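Local coordinates for oxysterol-binding protein homolog 1 (PDB 5H28) that transfers sterols and other lipids between membranes without vesicles, its ankyrin repeats, the part described here, targeting it to the nucleus-vacuole junction by binding NVJ1, at residues T147-F155 and D182-F193; L13-Q22 and P53-W64. All coordinates share one frame; numbering follows the deposited sequence.

Interaction 1 (T147-F155 and D182-F193); sequences TAQEFRTAF and DPETGDTVLHEF
Arg152 of helix 130-156 and Asp182 form the salt bridge of this contact, NH2 to OD1 at 2.8 Å with an N-H...OD1 angle of 160°. OD1 receives it on its syn lone pair and lies in the guanidinium plane, yet the carboxylate itself stands almost square to that plane, consistent with one N-H bond rather than a paired, coplanar one. A bend in the arginine chain at chi3 (-59°) turns the guanidinium back between Gln149 CA on one face and Glu184 CB on the other. Nearby, Ala148 CB rests on Pro183 CG at 3.7 Å. The other half of the contact is apolar. Val189 CG2 sits over one face of the Phe155 ring, 3.8 Å from its centroid, while CG1 reaches the edge of Phe151 near CE2. Phe193 meets Phe155 obliquely, CE2 to CD1 at 3.5 Å, its own ring edge turned to Phe155 O. Leu205 and Met201 back this cluster within the predicted third ankyrin repeat, to which Phe151 and Phe155 attach helix 130-156. Asp182 is positioned from its own loop: OD2 accepts Thr185 N on its anti lone pair at 2.9 Å, an Asx motif, and Glu184 N from above the carboxylate plane at 2.8 Å, an Asx turn. Water 1 links OD1 (2.6 Å) to Ala148 O. With two backbone N-H groups, a water and an arginine gathered round it, the Asp182 carboxylate is probably held ionised; charge thus ties the 182-185 loop to helix 130-156, while Val189 and the phenylalanines join helix 189-196 to that helix by packing.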
loop_
_atom_site.group_PDB
_atom_site.type_symbol
_atom_site.label_atom_id
_atom_site.label_comp_id
_atom_site.label_asym_id
_atom_site.label_seq_id
_atom_site.Cartn_x
_atom_site.Cartn_y
_atom_site.Cartn_z
ATOM N N THR A 147 -3.229 -10.959 1.155
ATOM C CA THR A 147 -2.718 -10.055 2.178
ATOM C C THR A 147 -3.407 -10.312 3.520
ATOM O O THR A 147 -2.791 -10.174 4.578
ATOM C CB THR A 147 -2.895 -8.589 1.733
ATOM O OG1 THR A 147 -2.009 -8.335 0.634
ATOM C CG2 THR A 147 -2.569 -7.623 2.868
ATOM N N ALA A 148 -4.680 -10.693 3.484
ATOM C CA ALA A 148 -5.391 -10.999 4.718
ATOM C C ALA A 148 -4.682 -12.201 5.341
ATOM O O ALA A 148 -4.485 -12.269 6.557
ATOM C CB ALA A 148 -6.848 -11.334 4.423
ATOM N N GLN A 149 -4.306 -13.150 4.490
ATOM C CA GLN A 149 -3.597 -14.337 4.931
ATOM C C GLN A 149 -2.233 -13.933 5.489
ATOM O O GLN A 149 -1.834 -14.399 6.554
ATOM C CB GLN A 149 -3.415 -15.304 3.757
ATOM C CG GLN A 149 -2.530 -16.500 4.066
ATOM C CD GLN A 149 -3.221 -17.817 3.786
ATOM O OE1 GLN A 149 -3.535 -18.138 2.641
ATOM N NE2 GLN A 149 -3.469 -18.589 4.839
ATOM N N GLU A 150 -1.530 -13.056 4.777
ATOM C CA GLU A 150 -0.211 -12.611 5.227
ATOM C C GLU A 150 -0.299 -11.981 6.614
ATOM O O GLU A 150 0.540 -12.232 7.480
ATOM C CB GLU A 150 0.385 -11.598 4.245
ATOM C CG GLU A 150 1.832 -11.255 4.566
ATOM C CD GLU A 150 2.483 -10.311 3.564
ATOM O OE1 GLU A 150 3.711 -10.094 3.673
ATOM O OE2 GLU A 150 1.780 -9.786 2.677
ATOM N N PHE A 151 -1.324 -11.161 6.819
ATOM C CA PHE A 151 -1.521 -10.502 8.101
ATOM C C PHE A 151 -1.776 -11.543 9.196
ATOM O O PHE A 151 -1.189 -11.461 10.282
ATOM C CB PHE A 151 -2.686 -9.507 7.992
ATOM C CG PHE A 151 -2.861 -8.624 9.195
ATOM C CD1 PHE A 151 -1.798 -7.880 9.705
ATOM C CD2 PHE A 151 -4.108 -8.500 9.798
ATOM C CE1 PHE A 151 -1.979 -7.023 10.799
ATOM C CE2 PHE A 151 -4.301 -7.645 10.893
ATOM C CZ PHE A 151 -3.237 -6.907 11.394
ATOM N N ARG A 152 -2.628 -12.531 8.907
ATOM C CA ARG A 152 -2.924 -13.589 9.881
ATOM C C ARG A 152 -1.665 -14.368 10.239
ATOM O O ARG A 152 -1.441 -14.701 11.402
ATOM C CB ARG A 152 -3.961 -14.580 9.334
ATOM C CG ARG A 152 -5.370 -14.018 9.139
ATOM C CD ARG A 152 -6.400 -15.147 9.036
ATOM N NE ARG A 152 -6.139 -16.073 7.931
ATOM C CZ ARG A 152 -6.473 -15.860 6.659
ATOM N NH1 ARG A 152 -6.189 -16.772 5.740
ATOM N NH2 ARG A 152 -7.094 -14.744 6.298
ATOM N N THR A 153 -0.848 -14.668 9.236
ATOM C CA THR A 153 0.381 -15.410 9.479
ATOM C C THR A 153 1.284 -14.613 10.407
ATOM O O THR A 153 1.803 -15.141 11.396
ATOM C CB THR A 153 1.130 -15.683 8.166
ATOM O OG1 THR A 153 0.319 -16.512 7.326
ATOM C CG2 THR A 153 2.453 -16.390 8.438
ATOM N N ALA A 154 1.449 -13.330 10.095
ATOM C CA ALA A 154 2.303 -12.461 10.886
ATOM C C ALA A 154 1.817 -12.269 12.319
ATOM O O ALA A 154 2.623 -12.344 13.253
ATOM C CB ALA A 154 2.457 -11.113 10.195
ATOM N N PHE A 155 0.524 -12.030 12.529
ATOM C CA PHE A 155 0.112 -11.849 13.910
ATOM C C PHE A 155 -0.020 -13.156 14.678
ATOM O O PHE A 155 0.230 -13.184 15.879
ATOM C CB PHE A 155 -1.144 -10.941 14.057
ATOM C CG PHE A 155 -2.444 -11.501 13.511
ATOM C CD1 PHE A 155 -3.051 -12.623 14.074
ATOM C CD2 PHE A 155 -3.131 -10.812 12.508
ATOM C CE1 PHE A 155 -4.319 -13.039 13.651
ATOM C CE2 PHE A 155 -4.392 -11.219 12.082
ATOM C CZ PHE A 155 -4.991 -12.330 12.653
ATOM N N ASP A 182 -11.884 -10.469 9.197
ATOM C CA ASP A 182 -11.051 -11.270 8.311
ATOM C C ASP A 182 -11.968 -12.078 7.391
ATOM O O ASP A 182 -12.959 -12.650 7.843
ATOM C CB ASP A 182 -10.178 -12.215 9.127
ATOM C CG ASP A 182 -9.310 -13.090 8.257
ATOM O OD1 ASP A 182 -8.217 -12.643 7.860
ATOM O OD2 ASP A 182 -9.730 -14.223 7.957
ATOM N N PRO A 183 -11.639 -12.149 6.091
ATOM C CA PRO A 183 -12.457 -12.893 5.125
ATOM C C PRO A 183 -12.565 -14.403 5.327
ATOM O O PRO A 183 -13.505 -15.026 4.834
ATOM C CB PRO A 183 -11.813 -12.537 3.788
ATOM C CG PRO A 183 -10.368 -12.383 4.160
ATOM C CD PRO A 183 -10.458 -11.563 5.429
ATOM N N GLU A 184 -11.611 -14.991 6.042
ATOM C CA GLU A 184 -11.614 -16.433 6.282
ATOM C C GLU A 184 -12.183 -16.840 7.638
ATOM O O GLU A 184 -12.955 -17.794 7.731
ATOM C CB GLU A 184 -10.195 -16.996 6.152
ATOM C CG GLU A 184 -9.707 -17.181 4.724
ATOM C CD GLU A 184 -10.532 -18.194 3.952
ATOM O OE1 GLU A 184 -10.784 -19.292 4.492
ATOM O OE2 GLU A 184 -10.921 -17.897 2.803
ATOM N N THR A 185 -11.798 -16.120 8.687
ATOM C CA THR A 185 -12.261 -16.432 10.035
ATOM C C THR A 185 -13.446 -15.578 10.459
ATOM O O THR A 185 -14.235 -15.977 11.318
ATOM C CB THR A 185 -11.149 -16.204 11.070
ATOM O OG1 THR A 185 -10.882 -14.797 11.175
ATOM C CG2 THR A 185 -9.880 -16.924 10.656
ATOM N N GLY A 186 -13.560 -14.398 9.862
ATOM C CA GLY A 186 -14.638 -13.496 10.215
ATOM C C GLY A 186 -14.325 -12.725 11.488
ATOM O O GLY A 186 -15.110 -11.886 11.920
ATOM N N ASP A 187 -13.167 -12.998 12.083
ATOM C CA ASP A 187 -12.765 -12.337 13.321
ATOM C C ASP A 187 -11.994 -11.040 13.103
ATOM O O ASP A 187 -11.443 -10.798 12.032
ATOM C CB ASP A 187 -11.909 -13.274 14.184
ATOM C CG ASP A 187 -12.634 -14.552 14.568
ATOM O OD1 ASP A 187 -13.855 -14.503 14.827
ATOM O OD2 ASP A 187 -11.969 -15.606 14.630
ATOM N N THR A 188 -11.966 -10.215 14.146
ATOM C CA THR A 188 -11.268 -8.935 14.134
ATOM C C THR A 188 -10.049 -9.108 15.041
ATOM O O THR A 188 -10.153 -9.617 16.162
ATOM C CB THR A 188 -12.207 -7.823 14.617
ATOM O OG1 THR A 188 -13.358 -7.792 13.762
ATOM C CG2 THR A 188 -11.517 -6.470 14.564
ATOM N N VAL A 189 -8.894 -8.671 14.553
ATOM C CA VAL A 189 -7.642 -8.887 15.260
ATOM C C VAL A 189 -7.503 -8.402 16.702
ATOM O O VAL A 189 -7.035 -9.158 17.554
ATOM C CB VAL A 189 -6.452 -8.391 14.393
ATOM C CG1 VAL A 189 -6.447 -6.881 14.301
ATOM C CG2 VAL A 189 -5.142 -8.928 14.953
ATOM N N LEU A 190 -7.898 -7.170 17.002
ATOM C CA LEU A 190 -7.773 -6.697 18.378
ATOM C C LEU A 190 -8.555 -7.610 19.320
ATOM O O LEU A 190 -8.033 -8.047 20.347
ATOM C CB LEU A 190 -8.269 -5.248 18.513
ATOM C CG LEU A 190 -8.215 -4.654 19.928
ATOM C CD1 LEU A 190 -6.822 -4.854 20.530
ATOM C CD2 LEU A 190 -8.589 -3.171 19.878
ATOM N N HIS A 191 -9.802 -7.904 18.960
ATOM C CA HIS A 191 -10.646 -8.768 19.778
ATOM C C HIS A 191 -9.979 -10.113 20.048
ATOM O O HIS A 191 -9.999 -10.609 21.178
ATOM C CB HIS A 191 -11.992 -8.992 19.087
ATOM C CG HIS A 191 -12.703 -7.722 18.738
ATOM N ND1 HIS A 191 -12.170 -6.788 17.876
ATOM C CD2 HIS A 191 -13.900 -7.230 19.137
ATOM C CE1 HIS A 191 -13.010 -5.774 17.759
ATOM N NE2 HIS A 191 -14.067 -6.017 18.514
ATOM N N GLU A 192 -9.381 -10.695 19.015
ATOM C CA GLU A 192 -8.727 -11.982 19.173
ATOM C C GLU A 192 -7.572 -11.928 20.159
ATOM O O GLU A 192 -7.381 -12.861 20.929
ATOM C CB GLU A 192 -8.246 -12.508 17.820
ATOM C CG GLU A 192 -9.391 -12.824 16.873
ATOM C CD GLU A 192 -10.462 -13.672 17.534
ATOM O OE1 GLU A 192 -10.139 -14.786 17.997
ATOM O OE2 GLU A 192 -11.629 -13.231 17.595
ATOM N N PHE A 193 -6.810 -10.839 20.165
ATOM C CA PHE A 193 -5.702 -10.762 21.104
ATOM C C PHE A 193 -6.133 -10.375 22.509
ATOM O O PHE A 193 -5.411 -10.618 23.472
ATOM C CB PHE A 193 -4.602 -9.856 20.553
ATOM C CG PHE A 193 -3.737 -10.551 19.547
ATOM C CD1 PHE A 193 -2.735 -11.427 19.962
ATOM C CD2 PHE A 193 -3.975 -10.405 18.185
ATOM C CE1 PHE A 193 -1.991 -12.150 19.039
ATOM C CE2 PHE A 193 -3.236 -11.126 17.250
ATOM C CZ PHE A 193 -2.240 -12.003 17.678
HETATM O O HOH W 1 -6.583 -10.649 8.174
#

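Interaction 2 (L13-Q22 and P53-W64); sequences LRQGSFPNLQ and PMAVIKEIVHHW
A knob-into-hole joins helix 18-28 to helix 54-64 of the predicted first ankyrin repeat: the Phe18 ring enters the hole made by Val56, Glu59, Ile60 and His63. Glu59 CB lies almost centrally over one ring face, 3.3 Å from the centroid, a close CH-pi contact. With CG anti to the backbone N (chi1 -177°), Phe18 reaches across to His63 and Trp64, and the three form an aromatic cluster. Phe18 CE2 lies over the imidazole face, 3.4 Å from His63 CE1, the planes 47° apart; Trp64 CH2 approaches Phe18 CE1 obliquely at 3.6 Å. The imidazole is fixed by its own helix, ND1 donating to Glu59 O at 2.8 Å from the carbonyl face opposite to that met by His63 N. Were His63 an alanine, a gap would probably open beside Phe18 CE2 and CZ, and Glu59 O would lose its side-chain donor. The short link between helices 2-15 and 18-28 turns at Gly16, where phi is positive and CA lies 3.7 Å from Pro53 CD. Val56 CG2 packs at 3.3 Å from Gly16 O, and deeper in, the Ile60 CD1 methyl meets Leu21 CD2 at 4.0 Å and Leu13 CD2.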
loop_
_atom_site.group_PDB
_atom_site.type_symbol
_atom_site.label_atom_id
_atom_site.label_comp_id
_atom_site.label_asym_id
_atom_site.label_seq_id
_atom_site.Cartn_x
_atom_site.Cartn_y
_atom_site.Cartn_z
ATOM N N LEU A 13 11.598 7.076 -26.689
ATOM C CA LEU A 13 10.629 6.074 -26.267
ATOM C C LEU A 13 9.826 5.532 -27.443
ATOM O O LEU A 13 9.571 4.326 -27.517
ATOM C CB LEU A 13 9.695 6.658 -25.200
ATOM C CG LEU A 13 10.354 6.953 -23.843
ATOM C CD1 LEU A 13 9.402 7.745 -22.967
ATOM C CD2 LEU A 13 10.744 5.652 -23.152
ATOM N N ARG A 14 9.436 6.407 -28.366
ATOM C CA ARG A 14 8.667 5.968 -29.525
ATOM C C ARG A 14 9.478 5.024 -30.398
ATOM O O ARG A 14 8.929 4.092 -30.991
ATOM C CB ARG A 14 8.201 7.158 -30.369
ATOM C CG ARG A 14 7.206 8.073 -29.681
ATOM C CD ARG A 14 6.481 8.947 -30.691
ATOM N NE ARG A 14 5.706 10.001 -30.045
ATOM C CZ ARG A 14 6.219 11.152 -29.622
ATOM N NH1 ARG A 14 5.440 12.053 -29.037
ATOM N NH2 ARG A 14 7.509 11.410 -29.802
ATOM N N GLN A 15 10.783 5.263 -30.480
ATOM C CA GLN A 15 11.647 4.414 -31.287
ATOM C C GLN A 15 11.695 2.989 -30.745
ATOM O O GLN A 15 12.020 2.051 -31.469
ATOM C CB GLN A 15 13.051 5.012 -31.380
ATOM C CG GLN A 15 13.189 5.996 -32.531
ATOM C CD GLN A 15 14.568 6.609 -32.618
ATOM O OE1 GLN A 15 15.578 5.914 -32.503
ATOM N NE2 GLN A 15 14.620 7.918 -32.837
ATOM N N GLY A 16 11.382 2.840 -29.462
ATOM C CA GLY A 16 11.323 1.525 -28.845
ATOM C C GLY A 16 12.559 0.713 -28.493
ATOM O O GLY A 16 12.438 -0.487 -28.252
ATOM N N SER A 17 13.735 1.327 -28.456
ATOM C CA SER A 17 14.948 0.592 -28.102
ATOM C C SER A 17 15.413 0.942 -26.693
ATOM O O SER A 17 15.766 2.090 -26.424
ATOM C CB SER A 17 16.072 0.906 -29.091
ATOM O OG SER A 17 17.315 0.413 -28.618
ATOM N N PHE A 18 15.420 -0.032 -25.785
ATOM C CA PHE A 18 15.875 0.271 -24.435
ATOM C C PHE A 18 17.366 0.604 -24.417
ATOM O O PHE A 18 17.780 1.552 -23.757
ATOM C CB PHE A 18 15.600 -0.876 -23.460
ATOM C CG PHE A 18 15.997 -0.556 -22.047
ATOM C CD1 PHE A 18 15.314 0.420 -21.326
ATOM C CD2 PHE A 18 17.087 -1.185 -21.456
ATOM C CE1 PHE A 18 15.718 0.769 -20.036
ATOM C CE2 PHE A 18 17.496 -0.842 -20.172
ATOM C CZ PHE A 18 16.812 0.133 -19.460
ATOM N N PRO A 19 18.199 -0.176 -25.129
ATOM C CA PRO A 19 19.630 0.142 -25.121
ATOM C C PRO A 19 19.889 1.592 -25.538
ATOM O O PRO A 19 20.730 2.280 -24.954
ATOM C CB PRO A 19 20.207 -0.866 -26.109
ATOM C CG PRO A 19 19.341 -2.058 -25.890
ATOM C CD PRO A 19 17.951 -1.451 -25.826
ATOM N N ASN A 20 19.155 2.053 -26.547
ATOM C CA ASN A 20 19.295 3.424 -27.035
ATOM C C ASN A 20 18.839 4.432 -25.978
ATOM O O ASN A 20 19.463 5.476 -25.788
ATOM C CB ASN A 20 18.480 3.603 -28.318
ATOM C CG ASN A 20 18.501 5.027 -28.833
ATOM O OD1 ASN A 20 19.549 5.550 -29.218
ATOM N ND2 ASN A 20 17.336 5.664 -28.847
ATOM N N LEU A 21 17.742 4.113 -25.295
ATOM C CA LEU A 21 17.211 4.979 -24.246
ATOM C C LEU A 21 18.227 5.105 -23.112
ATOM O O LEU A 21 18.497 6.198 -22.620
ATOM C CB LEU A 21 15.902 4.400 -23.698
ATOM C CG LEU A 21 15.328 5.097 -22.461
ATOM C CD1 LEU A 21 14.869 6.499 -22.823
ATOM C CD2 LEU A 21 14.167 4.286 -21.901
ATOM N N GLN A 22 18.783 3.968 -22.706
ATOM C CA GLN A 22 19.761 3.913 -21.629
ATOM C C GLN A 22 20.958 4.810 -21.934
ATOM O O GLN A 22 21.425 5.556 -21.069
ATOM C CB GLN A 22 20.209 2.465 -21.439
ATOM C CG GLN A 22 21.089 2.211 -20.234
ATOM C CD GLN A 22 21.221 0.729 -19.938
ATOM O OE1 GLN A 22 21.569 -0.060 -20.815
ATOM N NE2 GLN A 22 20.937 0.343 -18.700
ATOM N N PRO A 53 6.973 0.351 -26.375
ATOM C CA PRO A 53 6.644 -1.074 -26.437
ATOM C C PRO A 53 6.776 -1.675 -25.040
ATOM O O PRO A 53 7.497 -1.147 -24.192
ATOM C CB PRO A 53 7.700 -1.638 -27.388
ATOM C CG PRO A 53 8.059 -0.470 -28.244
ATOM C CD PRO A 53 8.123 0.655 -27.242
ATOM N N MET A 54 6.077 -2.778 -24.810
ATOM C CA MET A 54 6.117 -3.463 -23.526
ATOM C C MET A 54 7.546 -3.753 -23.065
ATOM O O MET A 54 7.869 -3.599 -21.885
ATOM C CB MET A 54 5.329 -4.774 -23.624
ATOM C CG MET A 54 5.537 -5.731 -22.457
ATOM S SD MET A 54 4.918 -5.102 -20.895
ATOM C CE MET A 54 3.443 -6.109 -20.692
ATOM N N ALA A 55 8.397 -4.180 -23.994
ATOM C CA ALA A 55 9.782 -4.499 -23.663
ATOM C C ALA A 55 10.486 -3.329 -22.984
ATOM O O ALA A 55 11.217 -3.513 -22.009
ATOM C CB ALA A 55 10.541 -4.909 -24.922
ATOM N N VAL A 56 10.257 -2.124 -23.499
ATOM C CA VAL A 56 10.873 -0.925 -22.943
ATOM C C VAL A 56 10.302 -0.597 -21.567
ATOM O O VAL A 56 11.043 -0.264 -20.642
ATOM C CB VAL A 56 10.683 0.275 -23.893
ATOM C CG1 VAL A 56 11.149 1.563 -23.225
ATOM C CG2 VAL A 56 11.474 0.032 -25.171
ATOM N N ILE A 57 8.985 -0.683 -21.431
ATOM C CA ILE A 57 8.357 -0.412 -20.147
ATOM C C ILE A 57 8.903 -1.372 -19.090
ATOM O O ILE A 57 9.218 -0.967 -17.965
ATOM C CB ILE A 57 6.826 -0.539 -20.265
ATOM C CG1 ILE A 57 6.311 0.607 -21.140
ATOM C CG2 ILE A 57 6.173 -0.529 -18.882
ATOM C CD1 ILE A 57 4.911 0.419 -21.638
ATOM N N LYS A 58 9.032 -2.643 -19.452
ATOM C CA LYS A 58 9.549 -3.615 -18.505
ATOM C C LYS A 58 10.980 -3.301 -18.083
ATOM O O LYS A 58 11.314 -3.387 -16.901
ATOM C CB LYS A 58 9.505 -5.023 -19.089
ATOM C CG LYS A 58 10.062 -6.038 -18.133
ATOM C CD LYS A 58 10.224 -7.401 -18.741
ATOM C CE LYS A 58 11.048 -8.280 -17.823
ATOM N NZ LYS A 58 11.399 -9.565 -18.431
ATOM N N GLU A 59 11.829 -2.953 -19.044
ATOM C CA GLU A 59 13.218 -2.636 -18.732
ATOM C C GLU A 59 13.318 -1.420 -17.817
ATOM O O GLU A 59 14.139 -1.392 -16.905
ATOM C CB GLU A 59 14.021 -2.376 -20.008
ATOM C CG GLU A 59 14.181 -3.580 -20.930
ATOM C CD GLU A 59 14.860 -4.761 -20.265
ATOM O OE1 GLU A 59 15.798 -4.553 -19.470
ATOM O OE2 GLU A 59 14.460 -5.906 -20.557
ATOM N N ILE A 60 12.487 -0.411 -18.061
ATOM C CA ILE A 60 12.503 0.787 -17.231
ATOM C C ILE A 60 12.179 0.425 -15.783
ATOM O O ILE A 60 12.872 0.836 -14.855
ATOM C CB ILE A 60 11.467 1.819 -17.736
ATOM C CG1 ILE A 60 11.953 2.445 -19.045
ATOM C CG2 ILE A 60 11.241 2.899 -16.683
ATOM C CD1 ILE A 60 10.921 3.341 -19.706
ATOM N N VAL A 61 11.129 -0.367 -15.596
ATOM C CA VAL A 61 10.717 -0.766 -14.260
ATOM C C VAL A 61 11.727 -1.667 -13.554
ATOM O O VAL A 61 12.058 -1.441 -12.390
ATOM C CB VAL A 61 9.335 -1.463 -14.298
ATOM C CG1 VAL A 61 9.014 -2.072 -12.943
ATOM C CG2 VAL A 61 8.259 -0.451 -14.682
ATOM N N HIS A 62 12.232 -2.676 -14.252
ATOM C CA HIS A 62 13.189 -3.584 -13.635
ATOM C C HIS A 62 14.548 -2.956 -13.365
ATOM O O HIS A 62 15.257 -3.375 -12.449
ATOM C CB HIS A 62 13.347 -4.844 -14.486
ATOM C CG HIS A 62 12.157 -5.752 -14.436
ATOM N ND1 HIS A 62 11.639 -6.234 -13.253
ATOM C CD2 HIS A 62 11.387 -6.266 -15.420
ATOM C CE1 HIS A 62 10.597 -7.005 -13.513
ATOM N NE2 HIS A 62 10.424 -7.041 -14.821
ATOM N N HIS A 63 14.907 -1.942 -14.145
ATOM C CA HIS A 63 16.191 -1.268 -13.967
ATOM C C HIS A 63 16.204 -0.164 -12.920
ATOM O O HIS A 63 17.132 -0.079 -12.115
ATOM C CB HIS A 63 16.663 -0.620 -15.275
ATOM C CG HIS A 63 17.398 -1.546 -16.193
ATOM N ND1 HIS A 63 16.762 -2.496 -16.963
ATOM C CD2 HIS A 63 18.719 -1.662 -16.468
ATOM C CE1 HIS A 63 17.658 -3.157 -17.672
ATOM N NE2 HIS A 63 18.854 -2.670 -17.391
ATOM N N TRP A 64 15.168 0.667 -12.919
ATOM C CA TRP A 64 15.162 1.834 -12.044
ATOM C C TRP A 64 14.133 2.031 -10.936
ATOM O O TRP A 64 14.032 3.131 -10.390
ATOM C CB TRP A 64 15.183 3.067 -12.950
ATOM C CG TRP A 64 16.315 2.998 -13.933
ATOM C CD1 TRP A 64 17.617 2.700 -13.649
ATOM C CD2 TRP A 64 16.257 3.223 -15.350
ATOM N NE1 TRP A 64 18.373 2.726 -14.793
ATOM C CE2 TRP A 64 17.567 3.043 -15.853
ATOM C CE3 TRP A 64 15.229 3.559 -16.242
ATOM C CZ2 TRP A 64 17.878 3.190 -17.210
ATOM C CZ3 TRP A 64 15.541 3.705 -17.596
ATOM C CH2 TRP A 64 16.856 3.520 -18.063
HETATM O O HOH W 2 21.380 -3.059 -19.057
#

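How the interactions relate
From the N terminus, interaction 2 comes first: helices 2-15 and 18-28 lead through two more helices, 35-42 and 44-51, before helix 54-64 returns to them and closes a loop with 30 residues between its segments. Interaction 1 opens much later, on helix 130-156, and closes over helices 160-167 and 172-175 when the chain arrives at 182-193, with 26 residues between. The two loops follow in series, neither nesting nor crossing. The centres of interactions 1 and 2 lie about 41 Å apart, on opposite sides of the chain's centre. Interaction 2 ties the N-terminal helices to the predicted first ankyrin repeat, interaction 1 the long helix 130-156 to the predicted third.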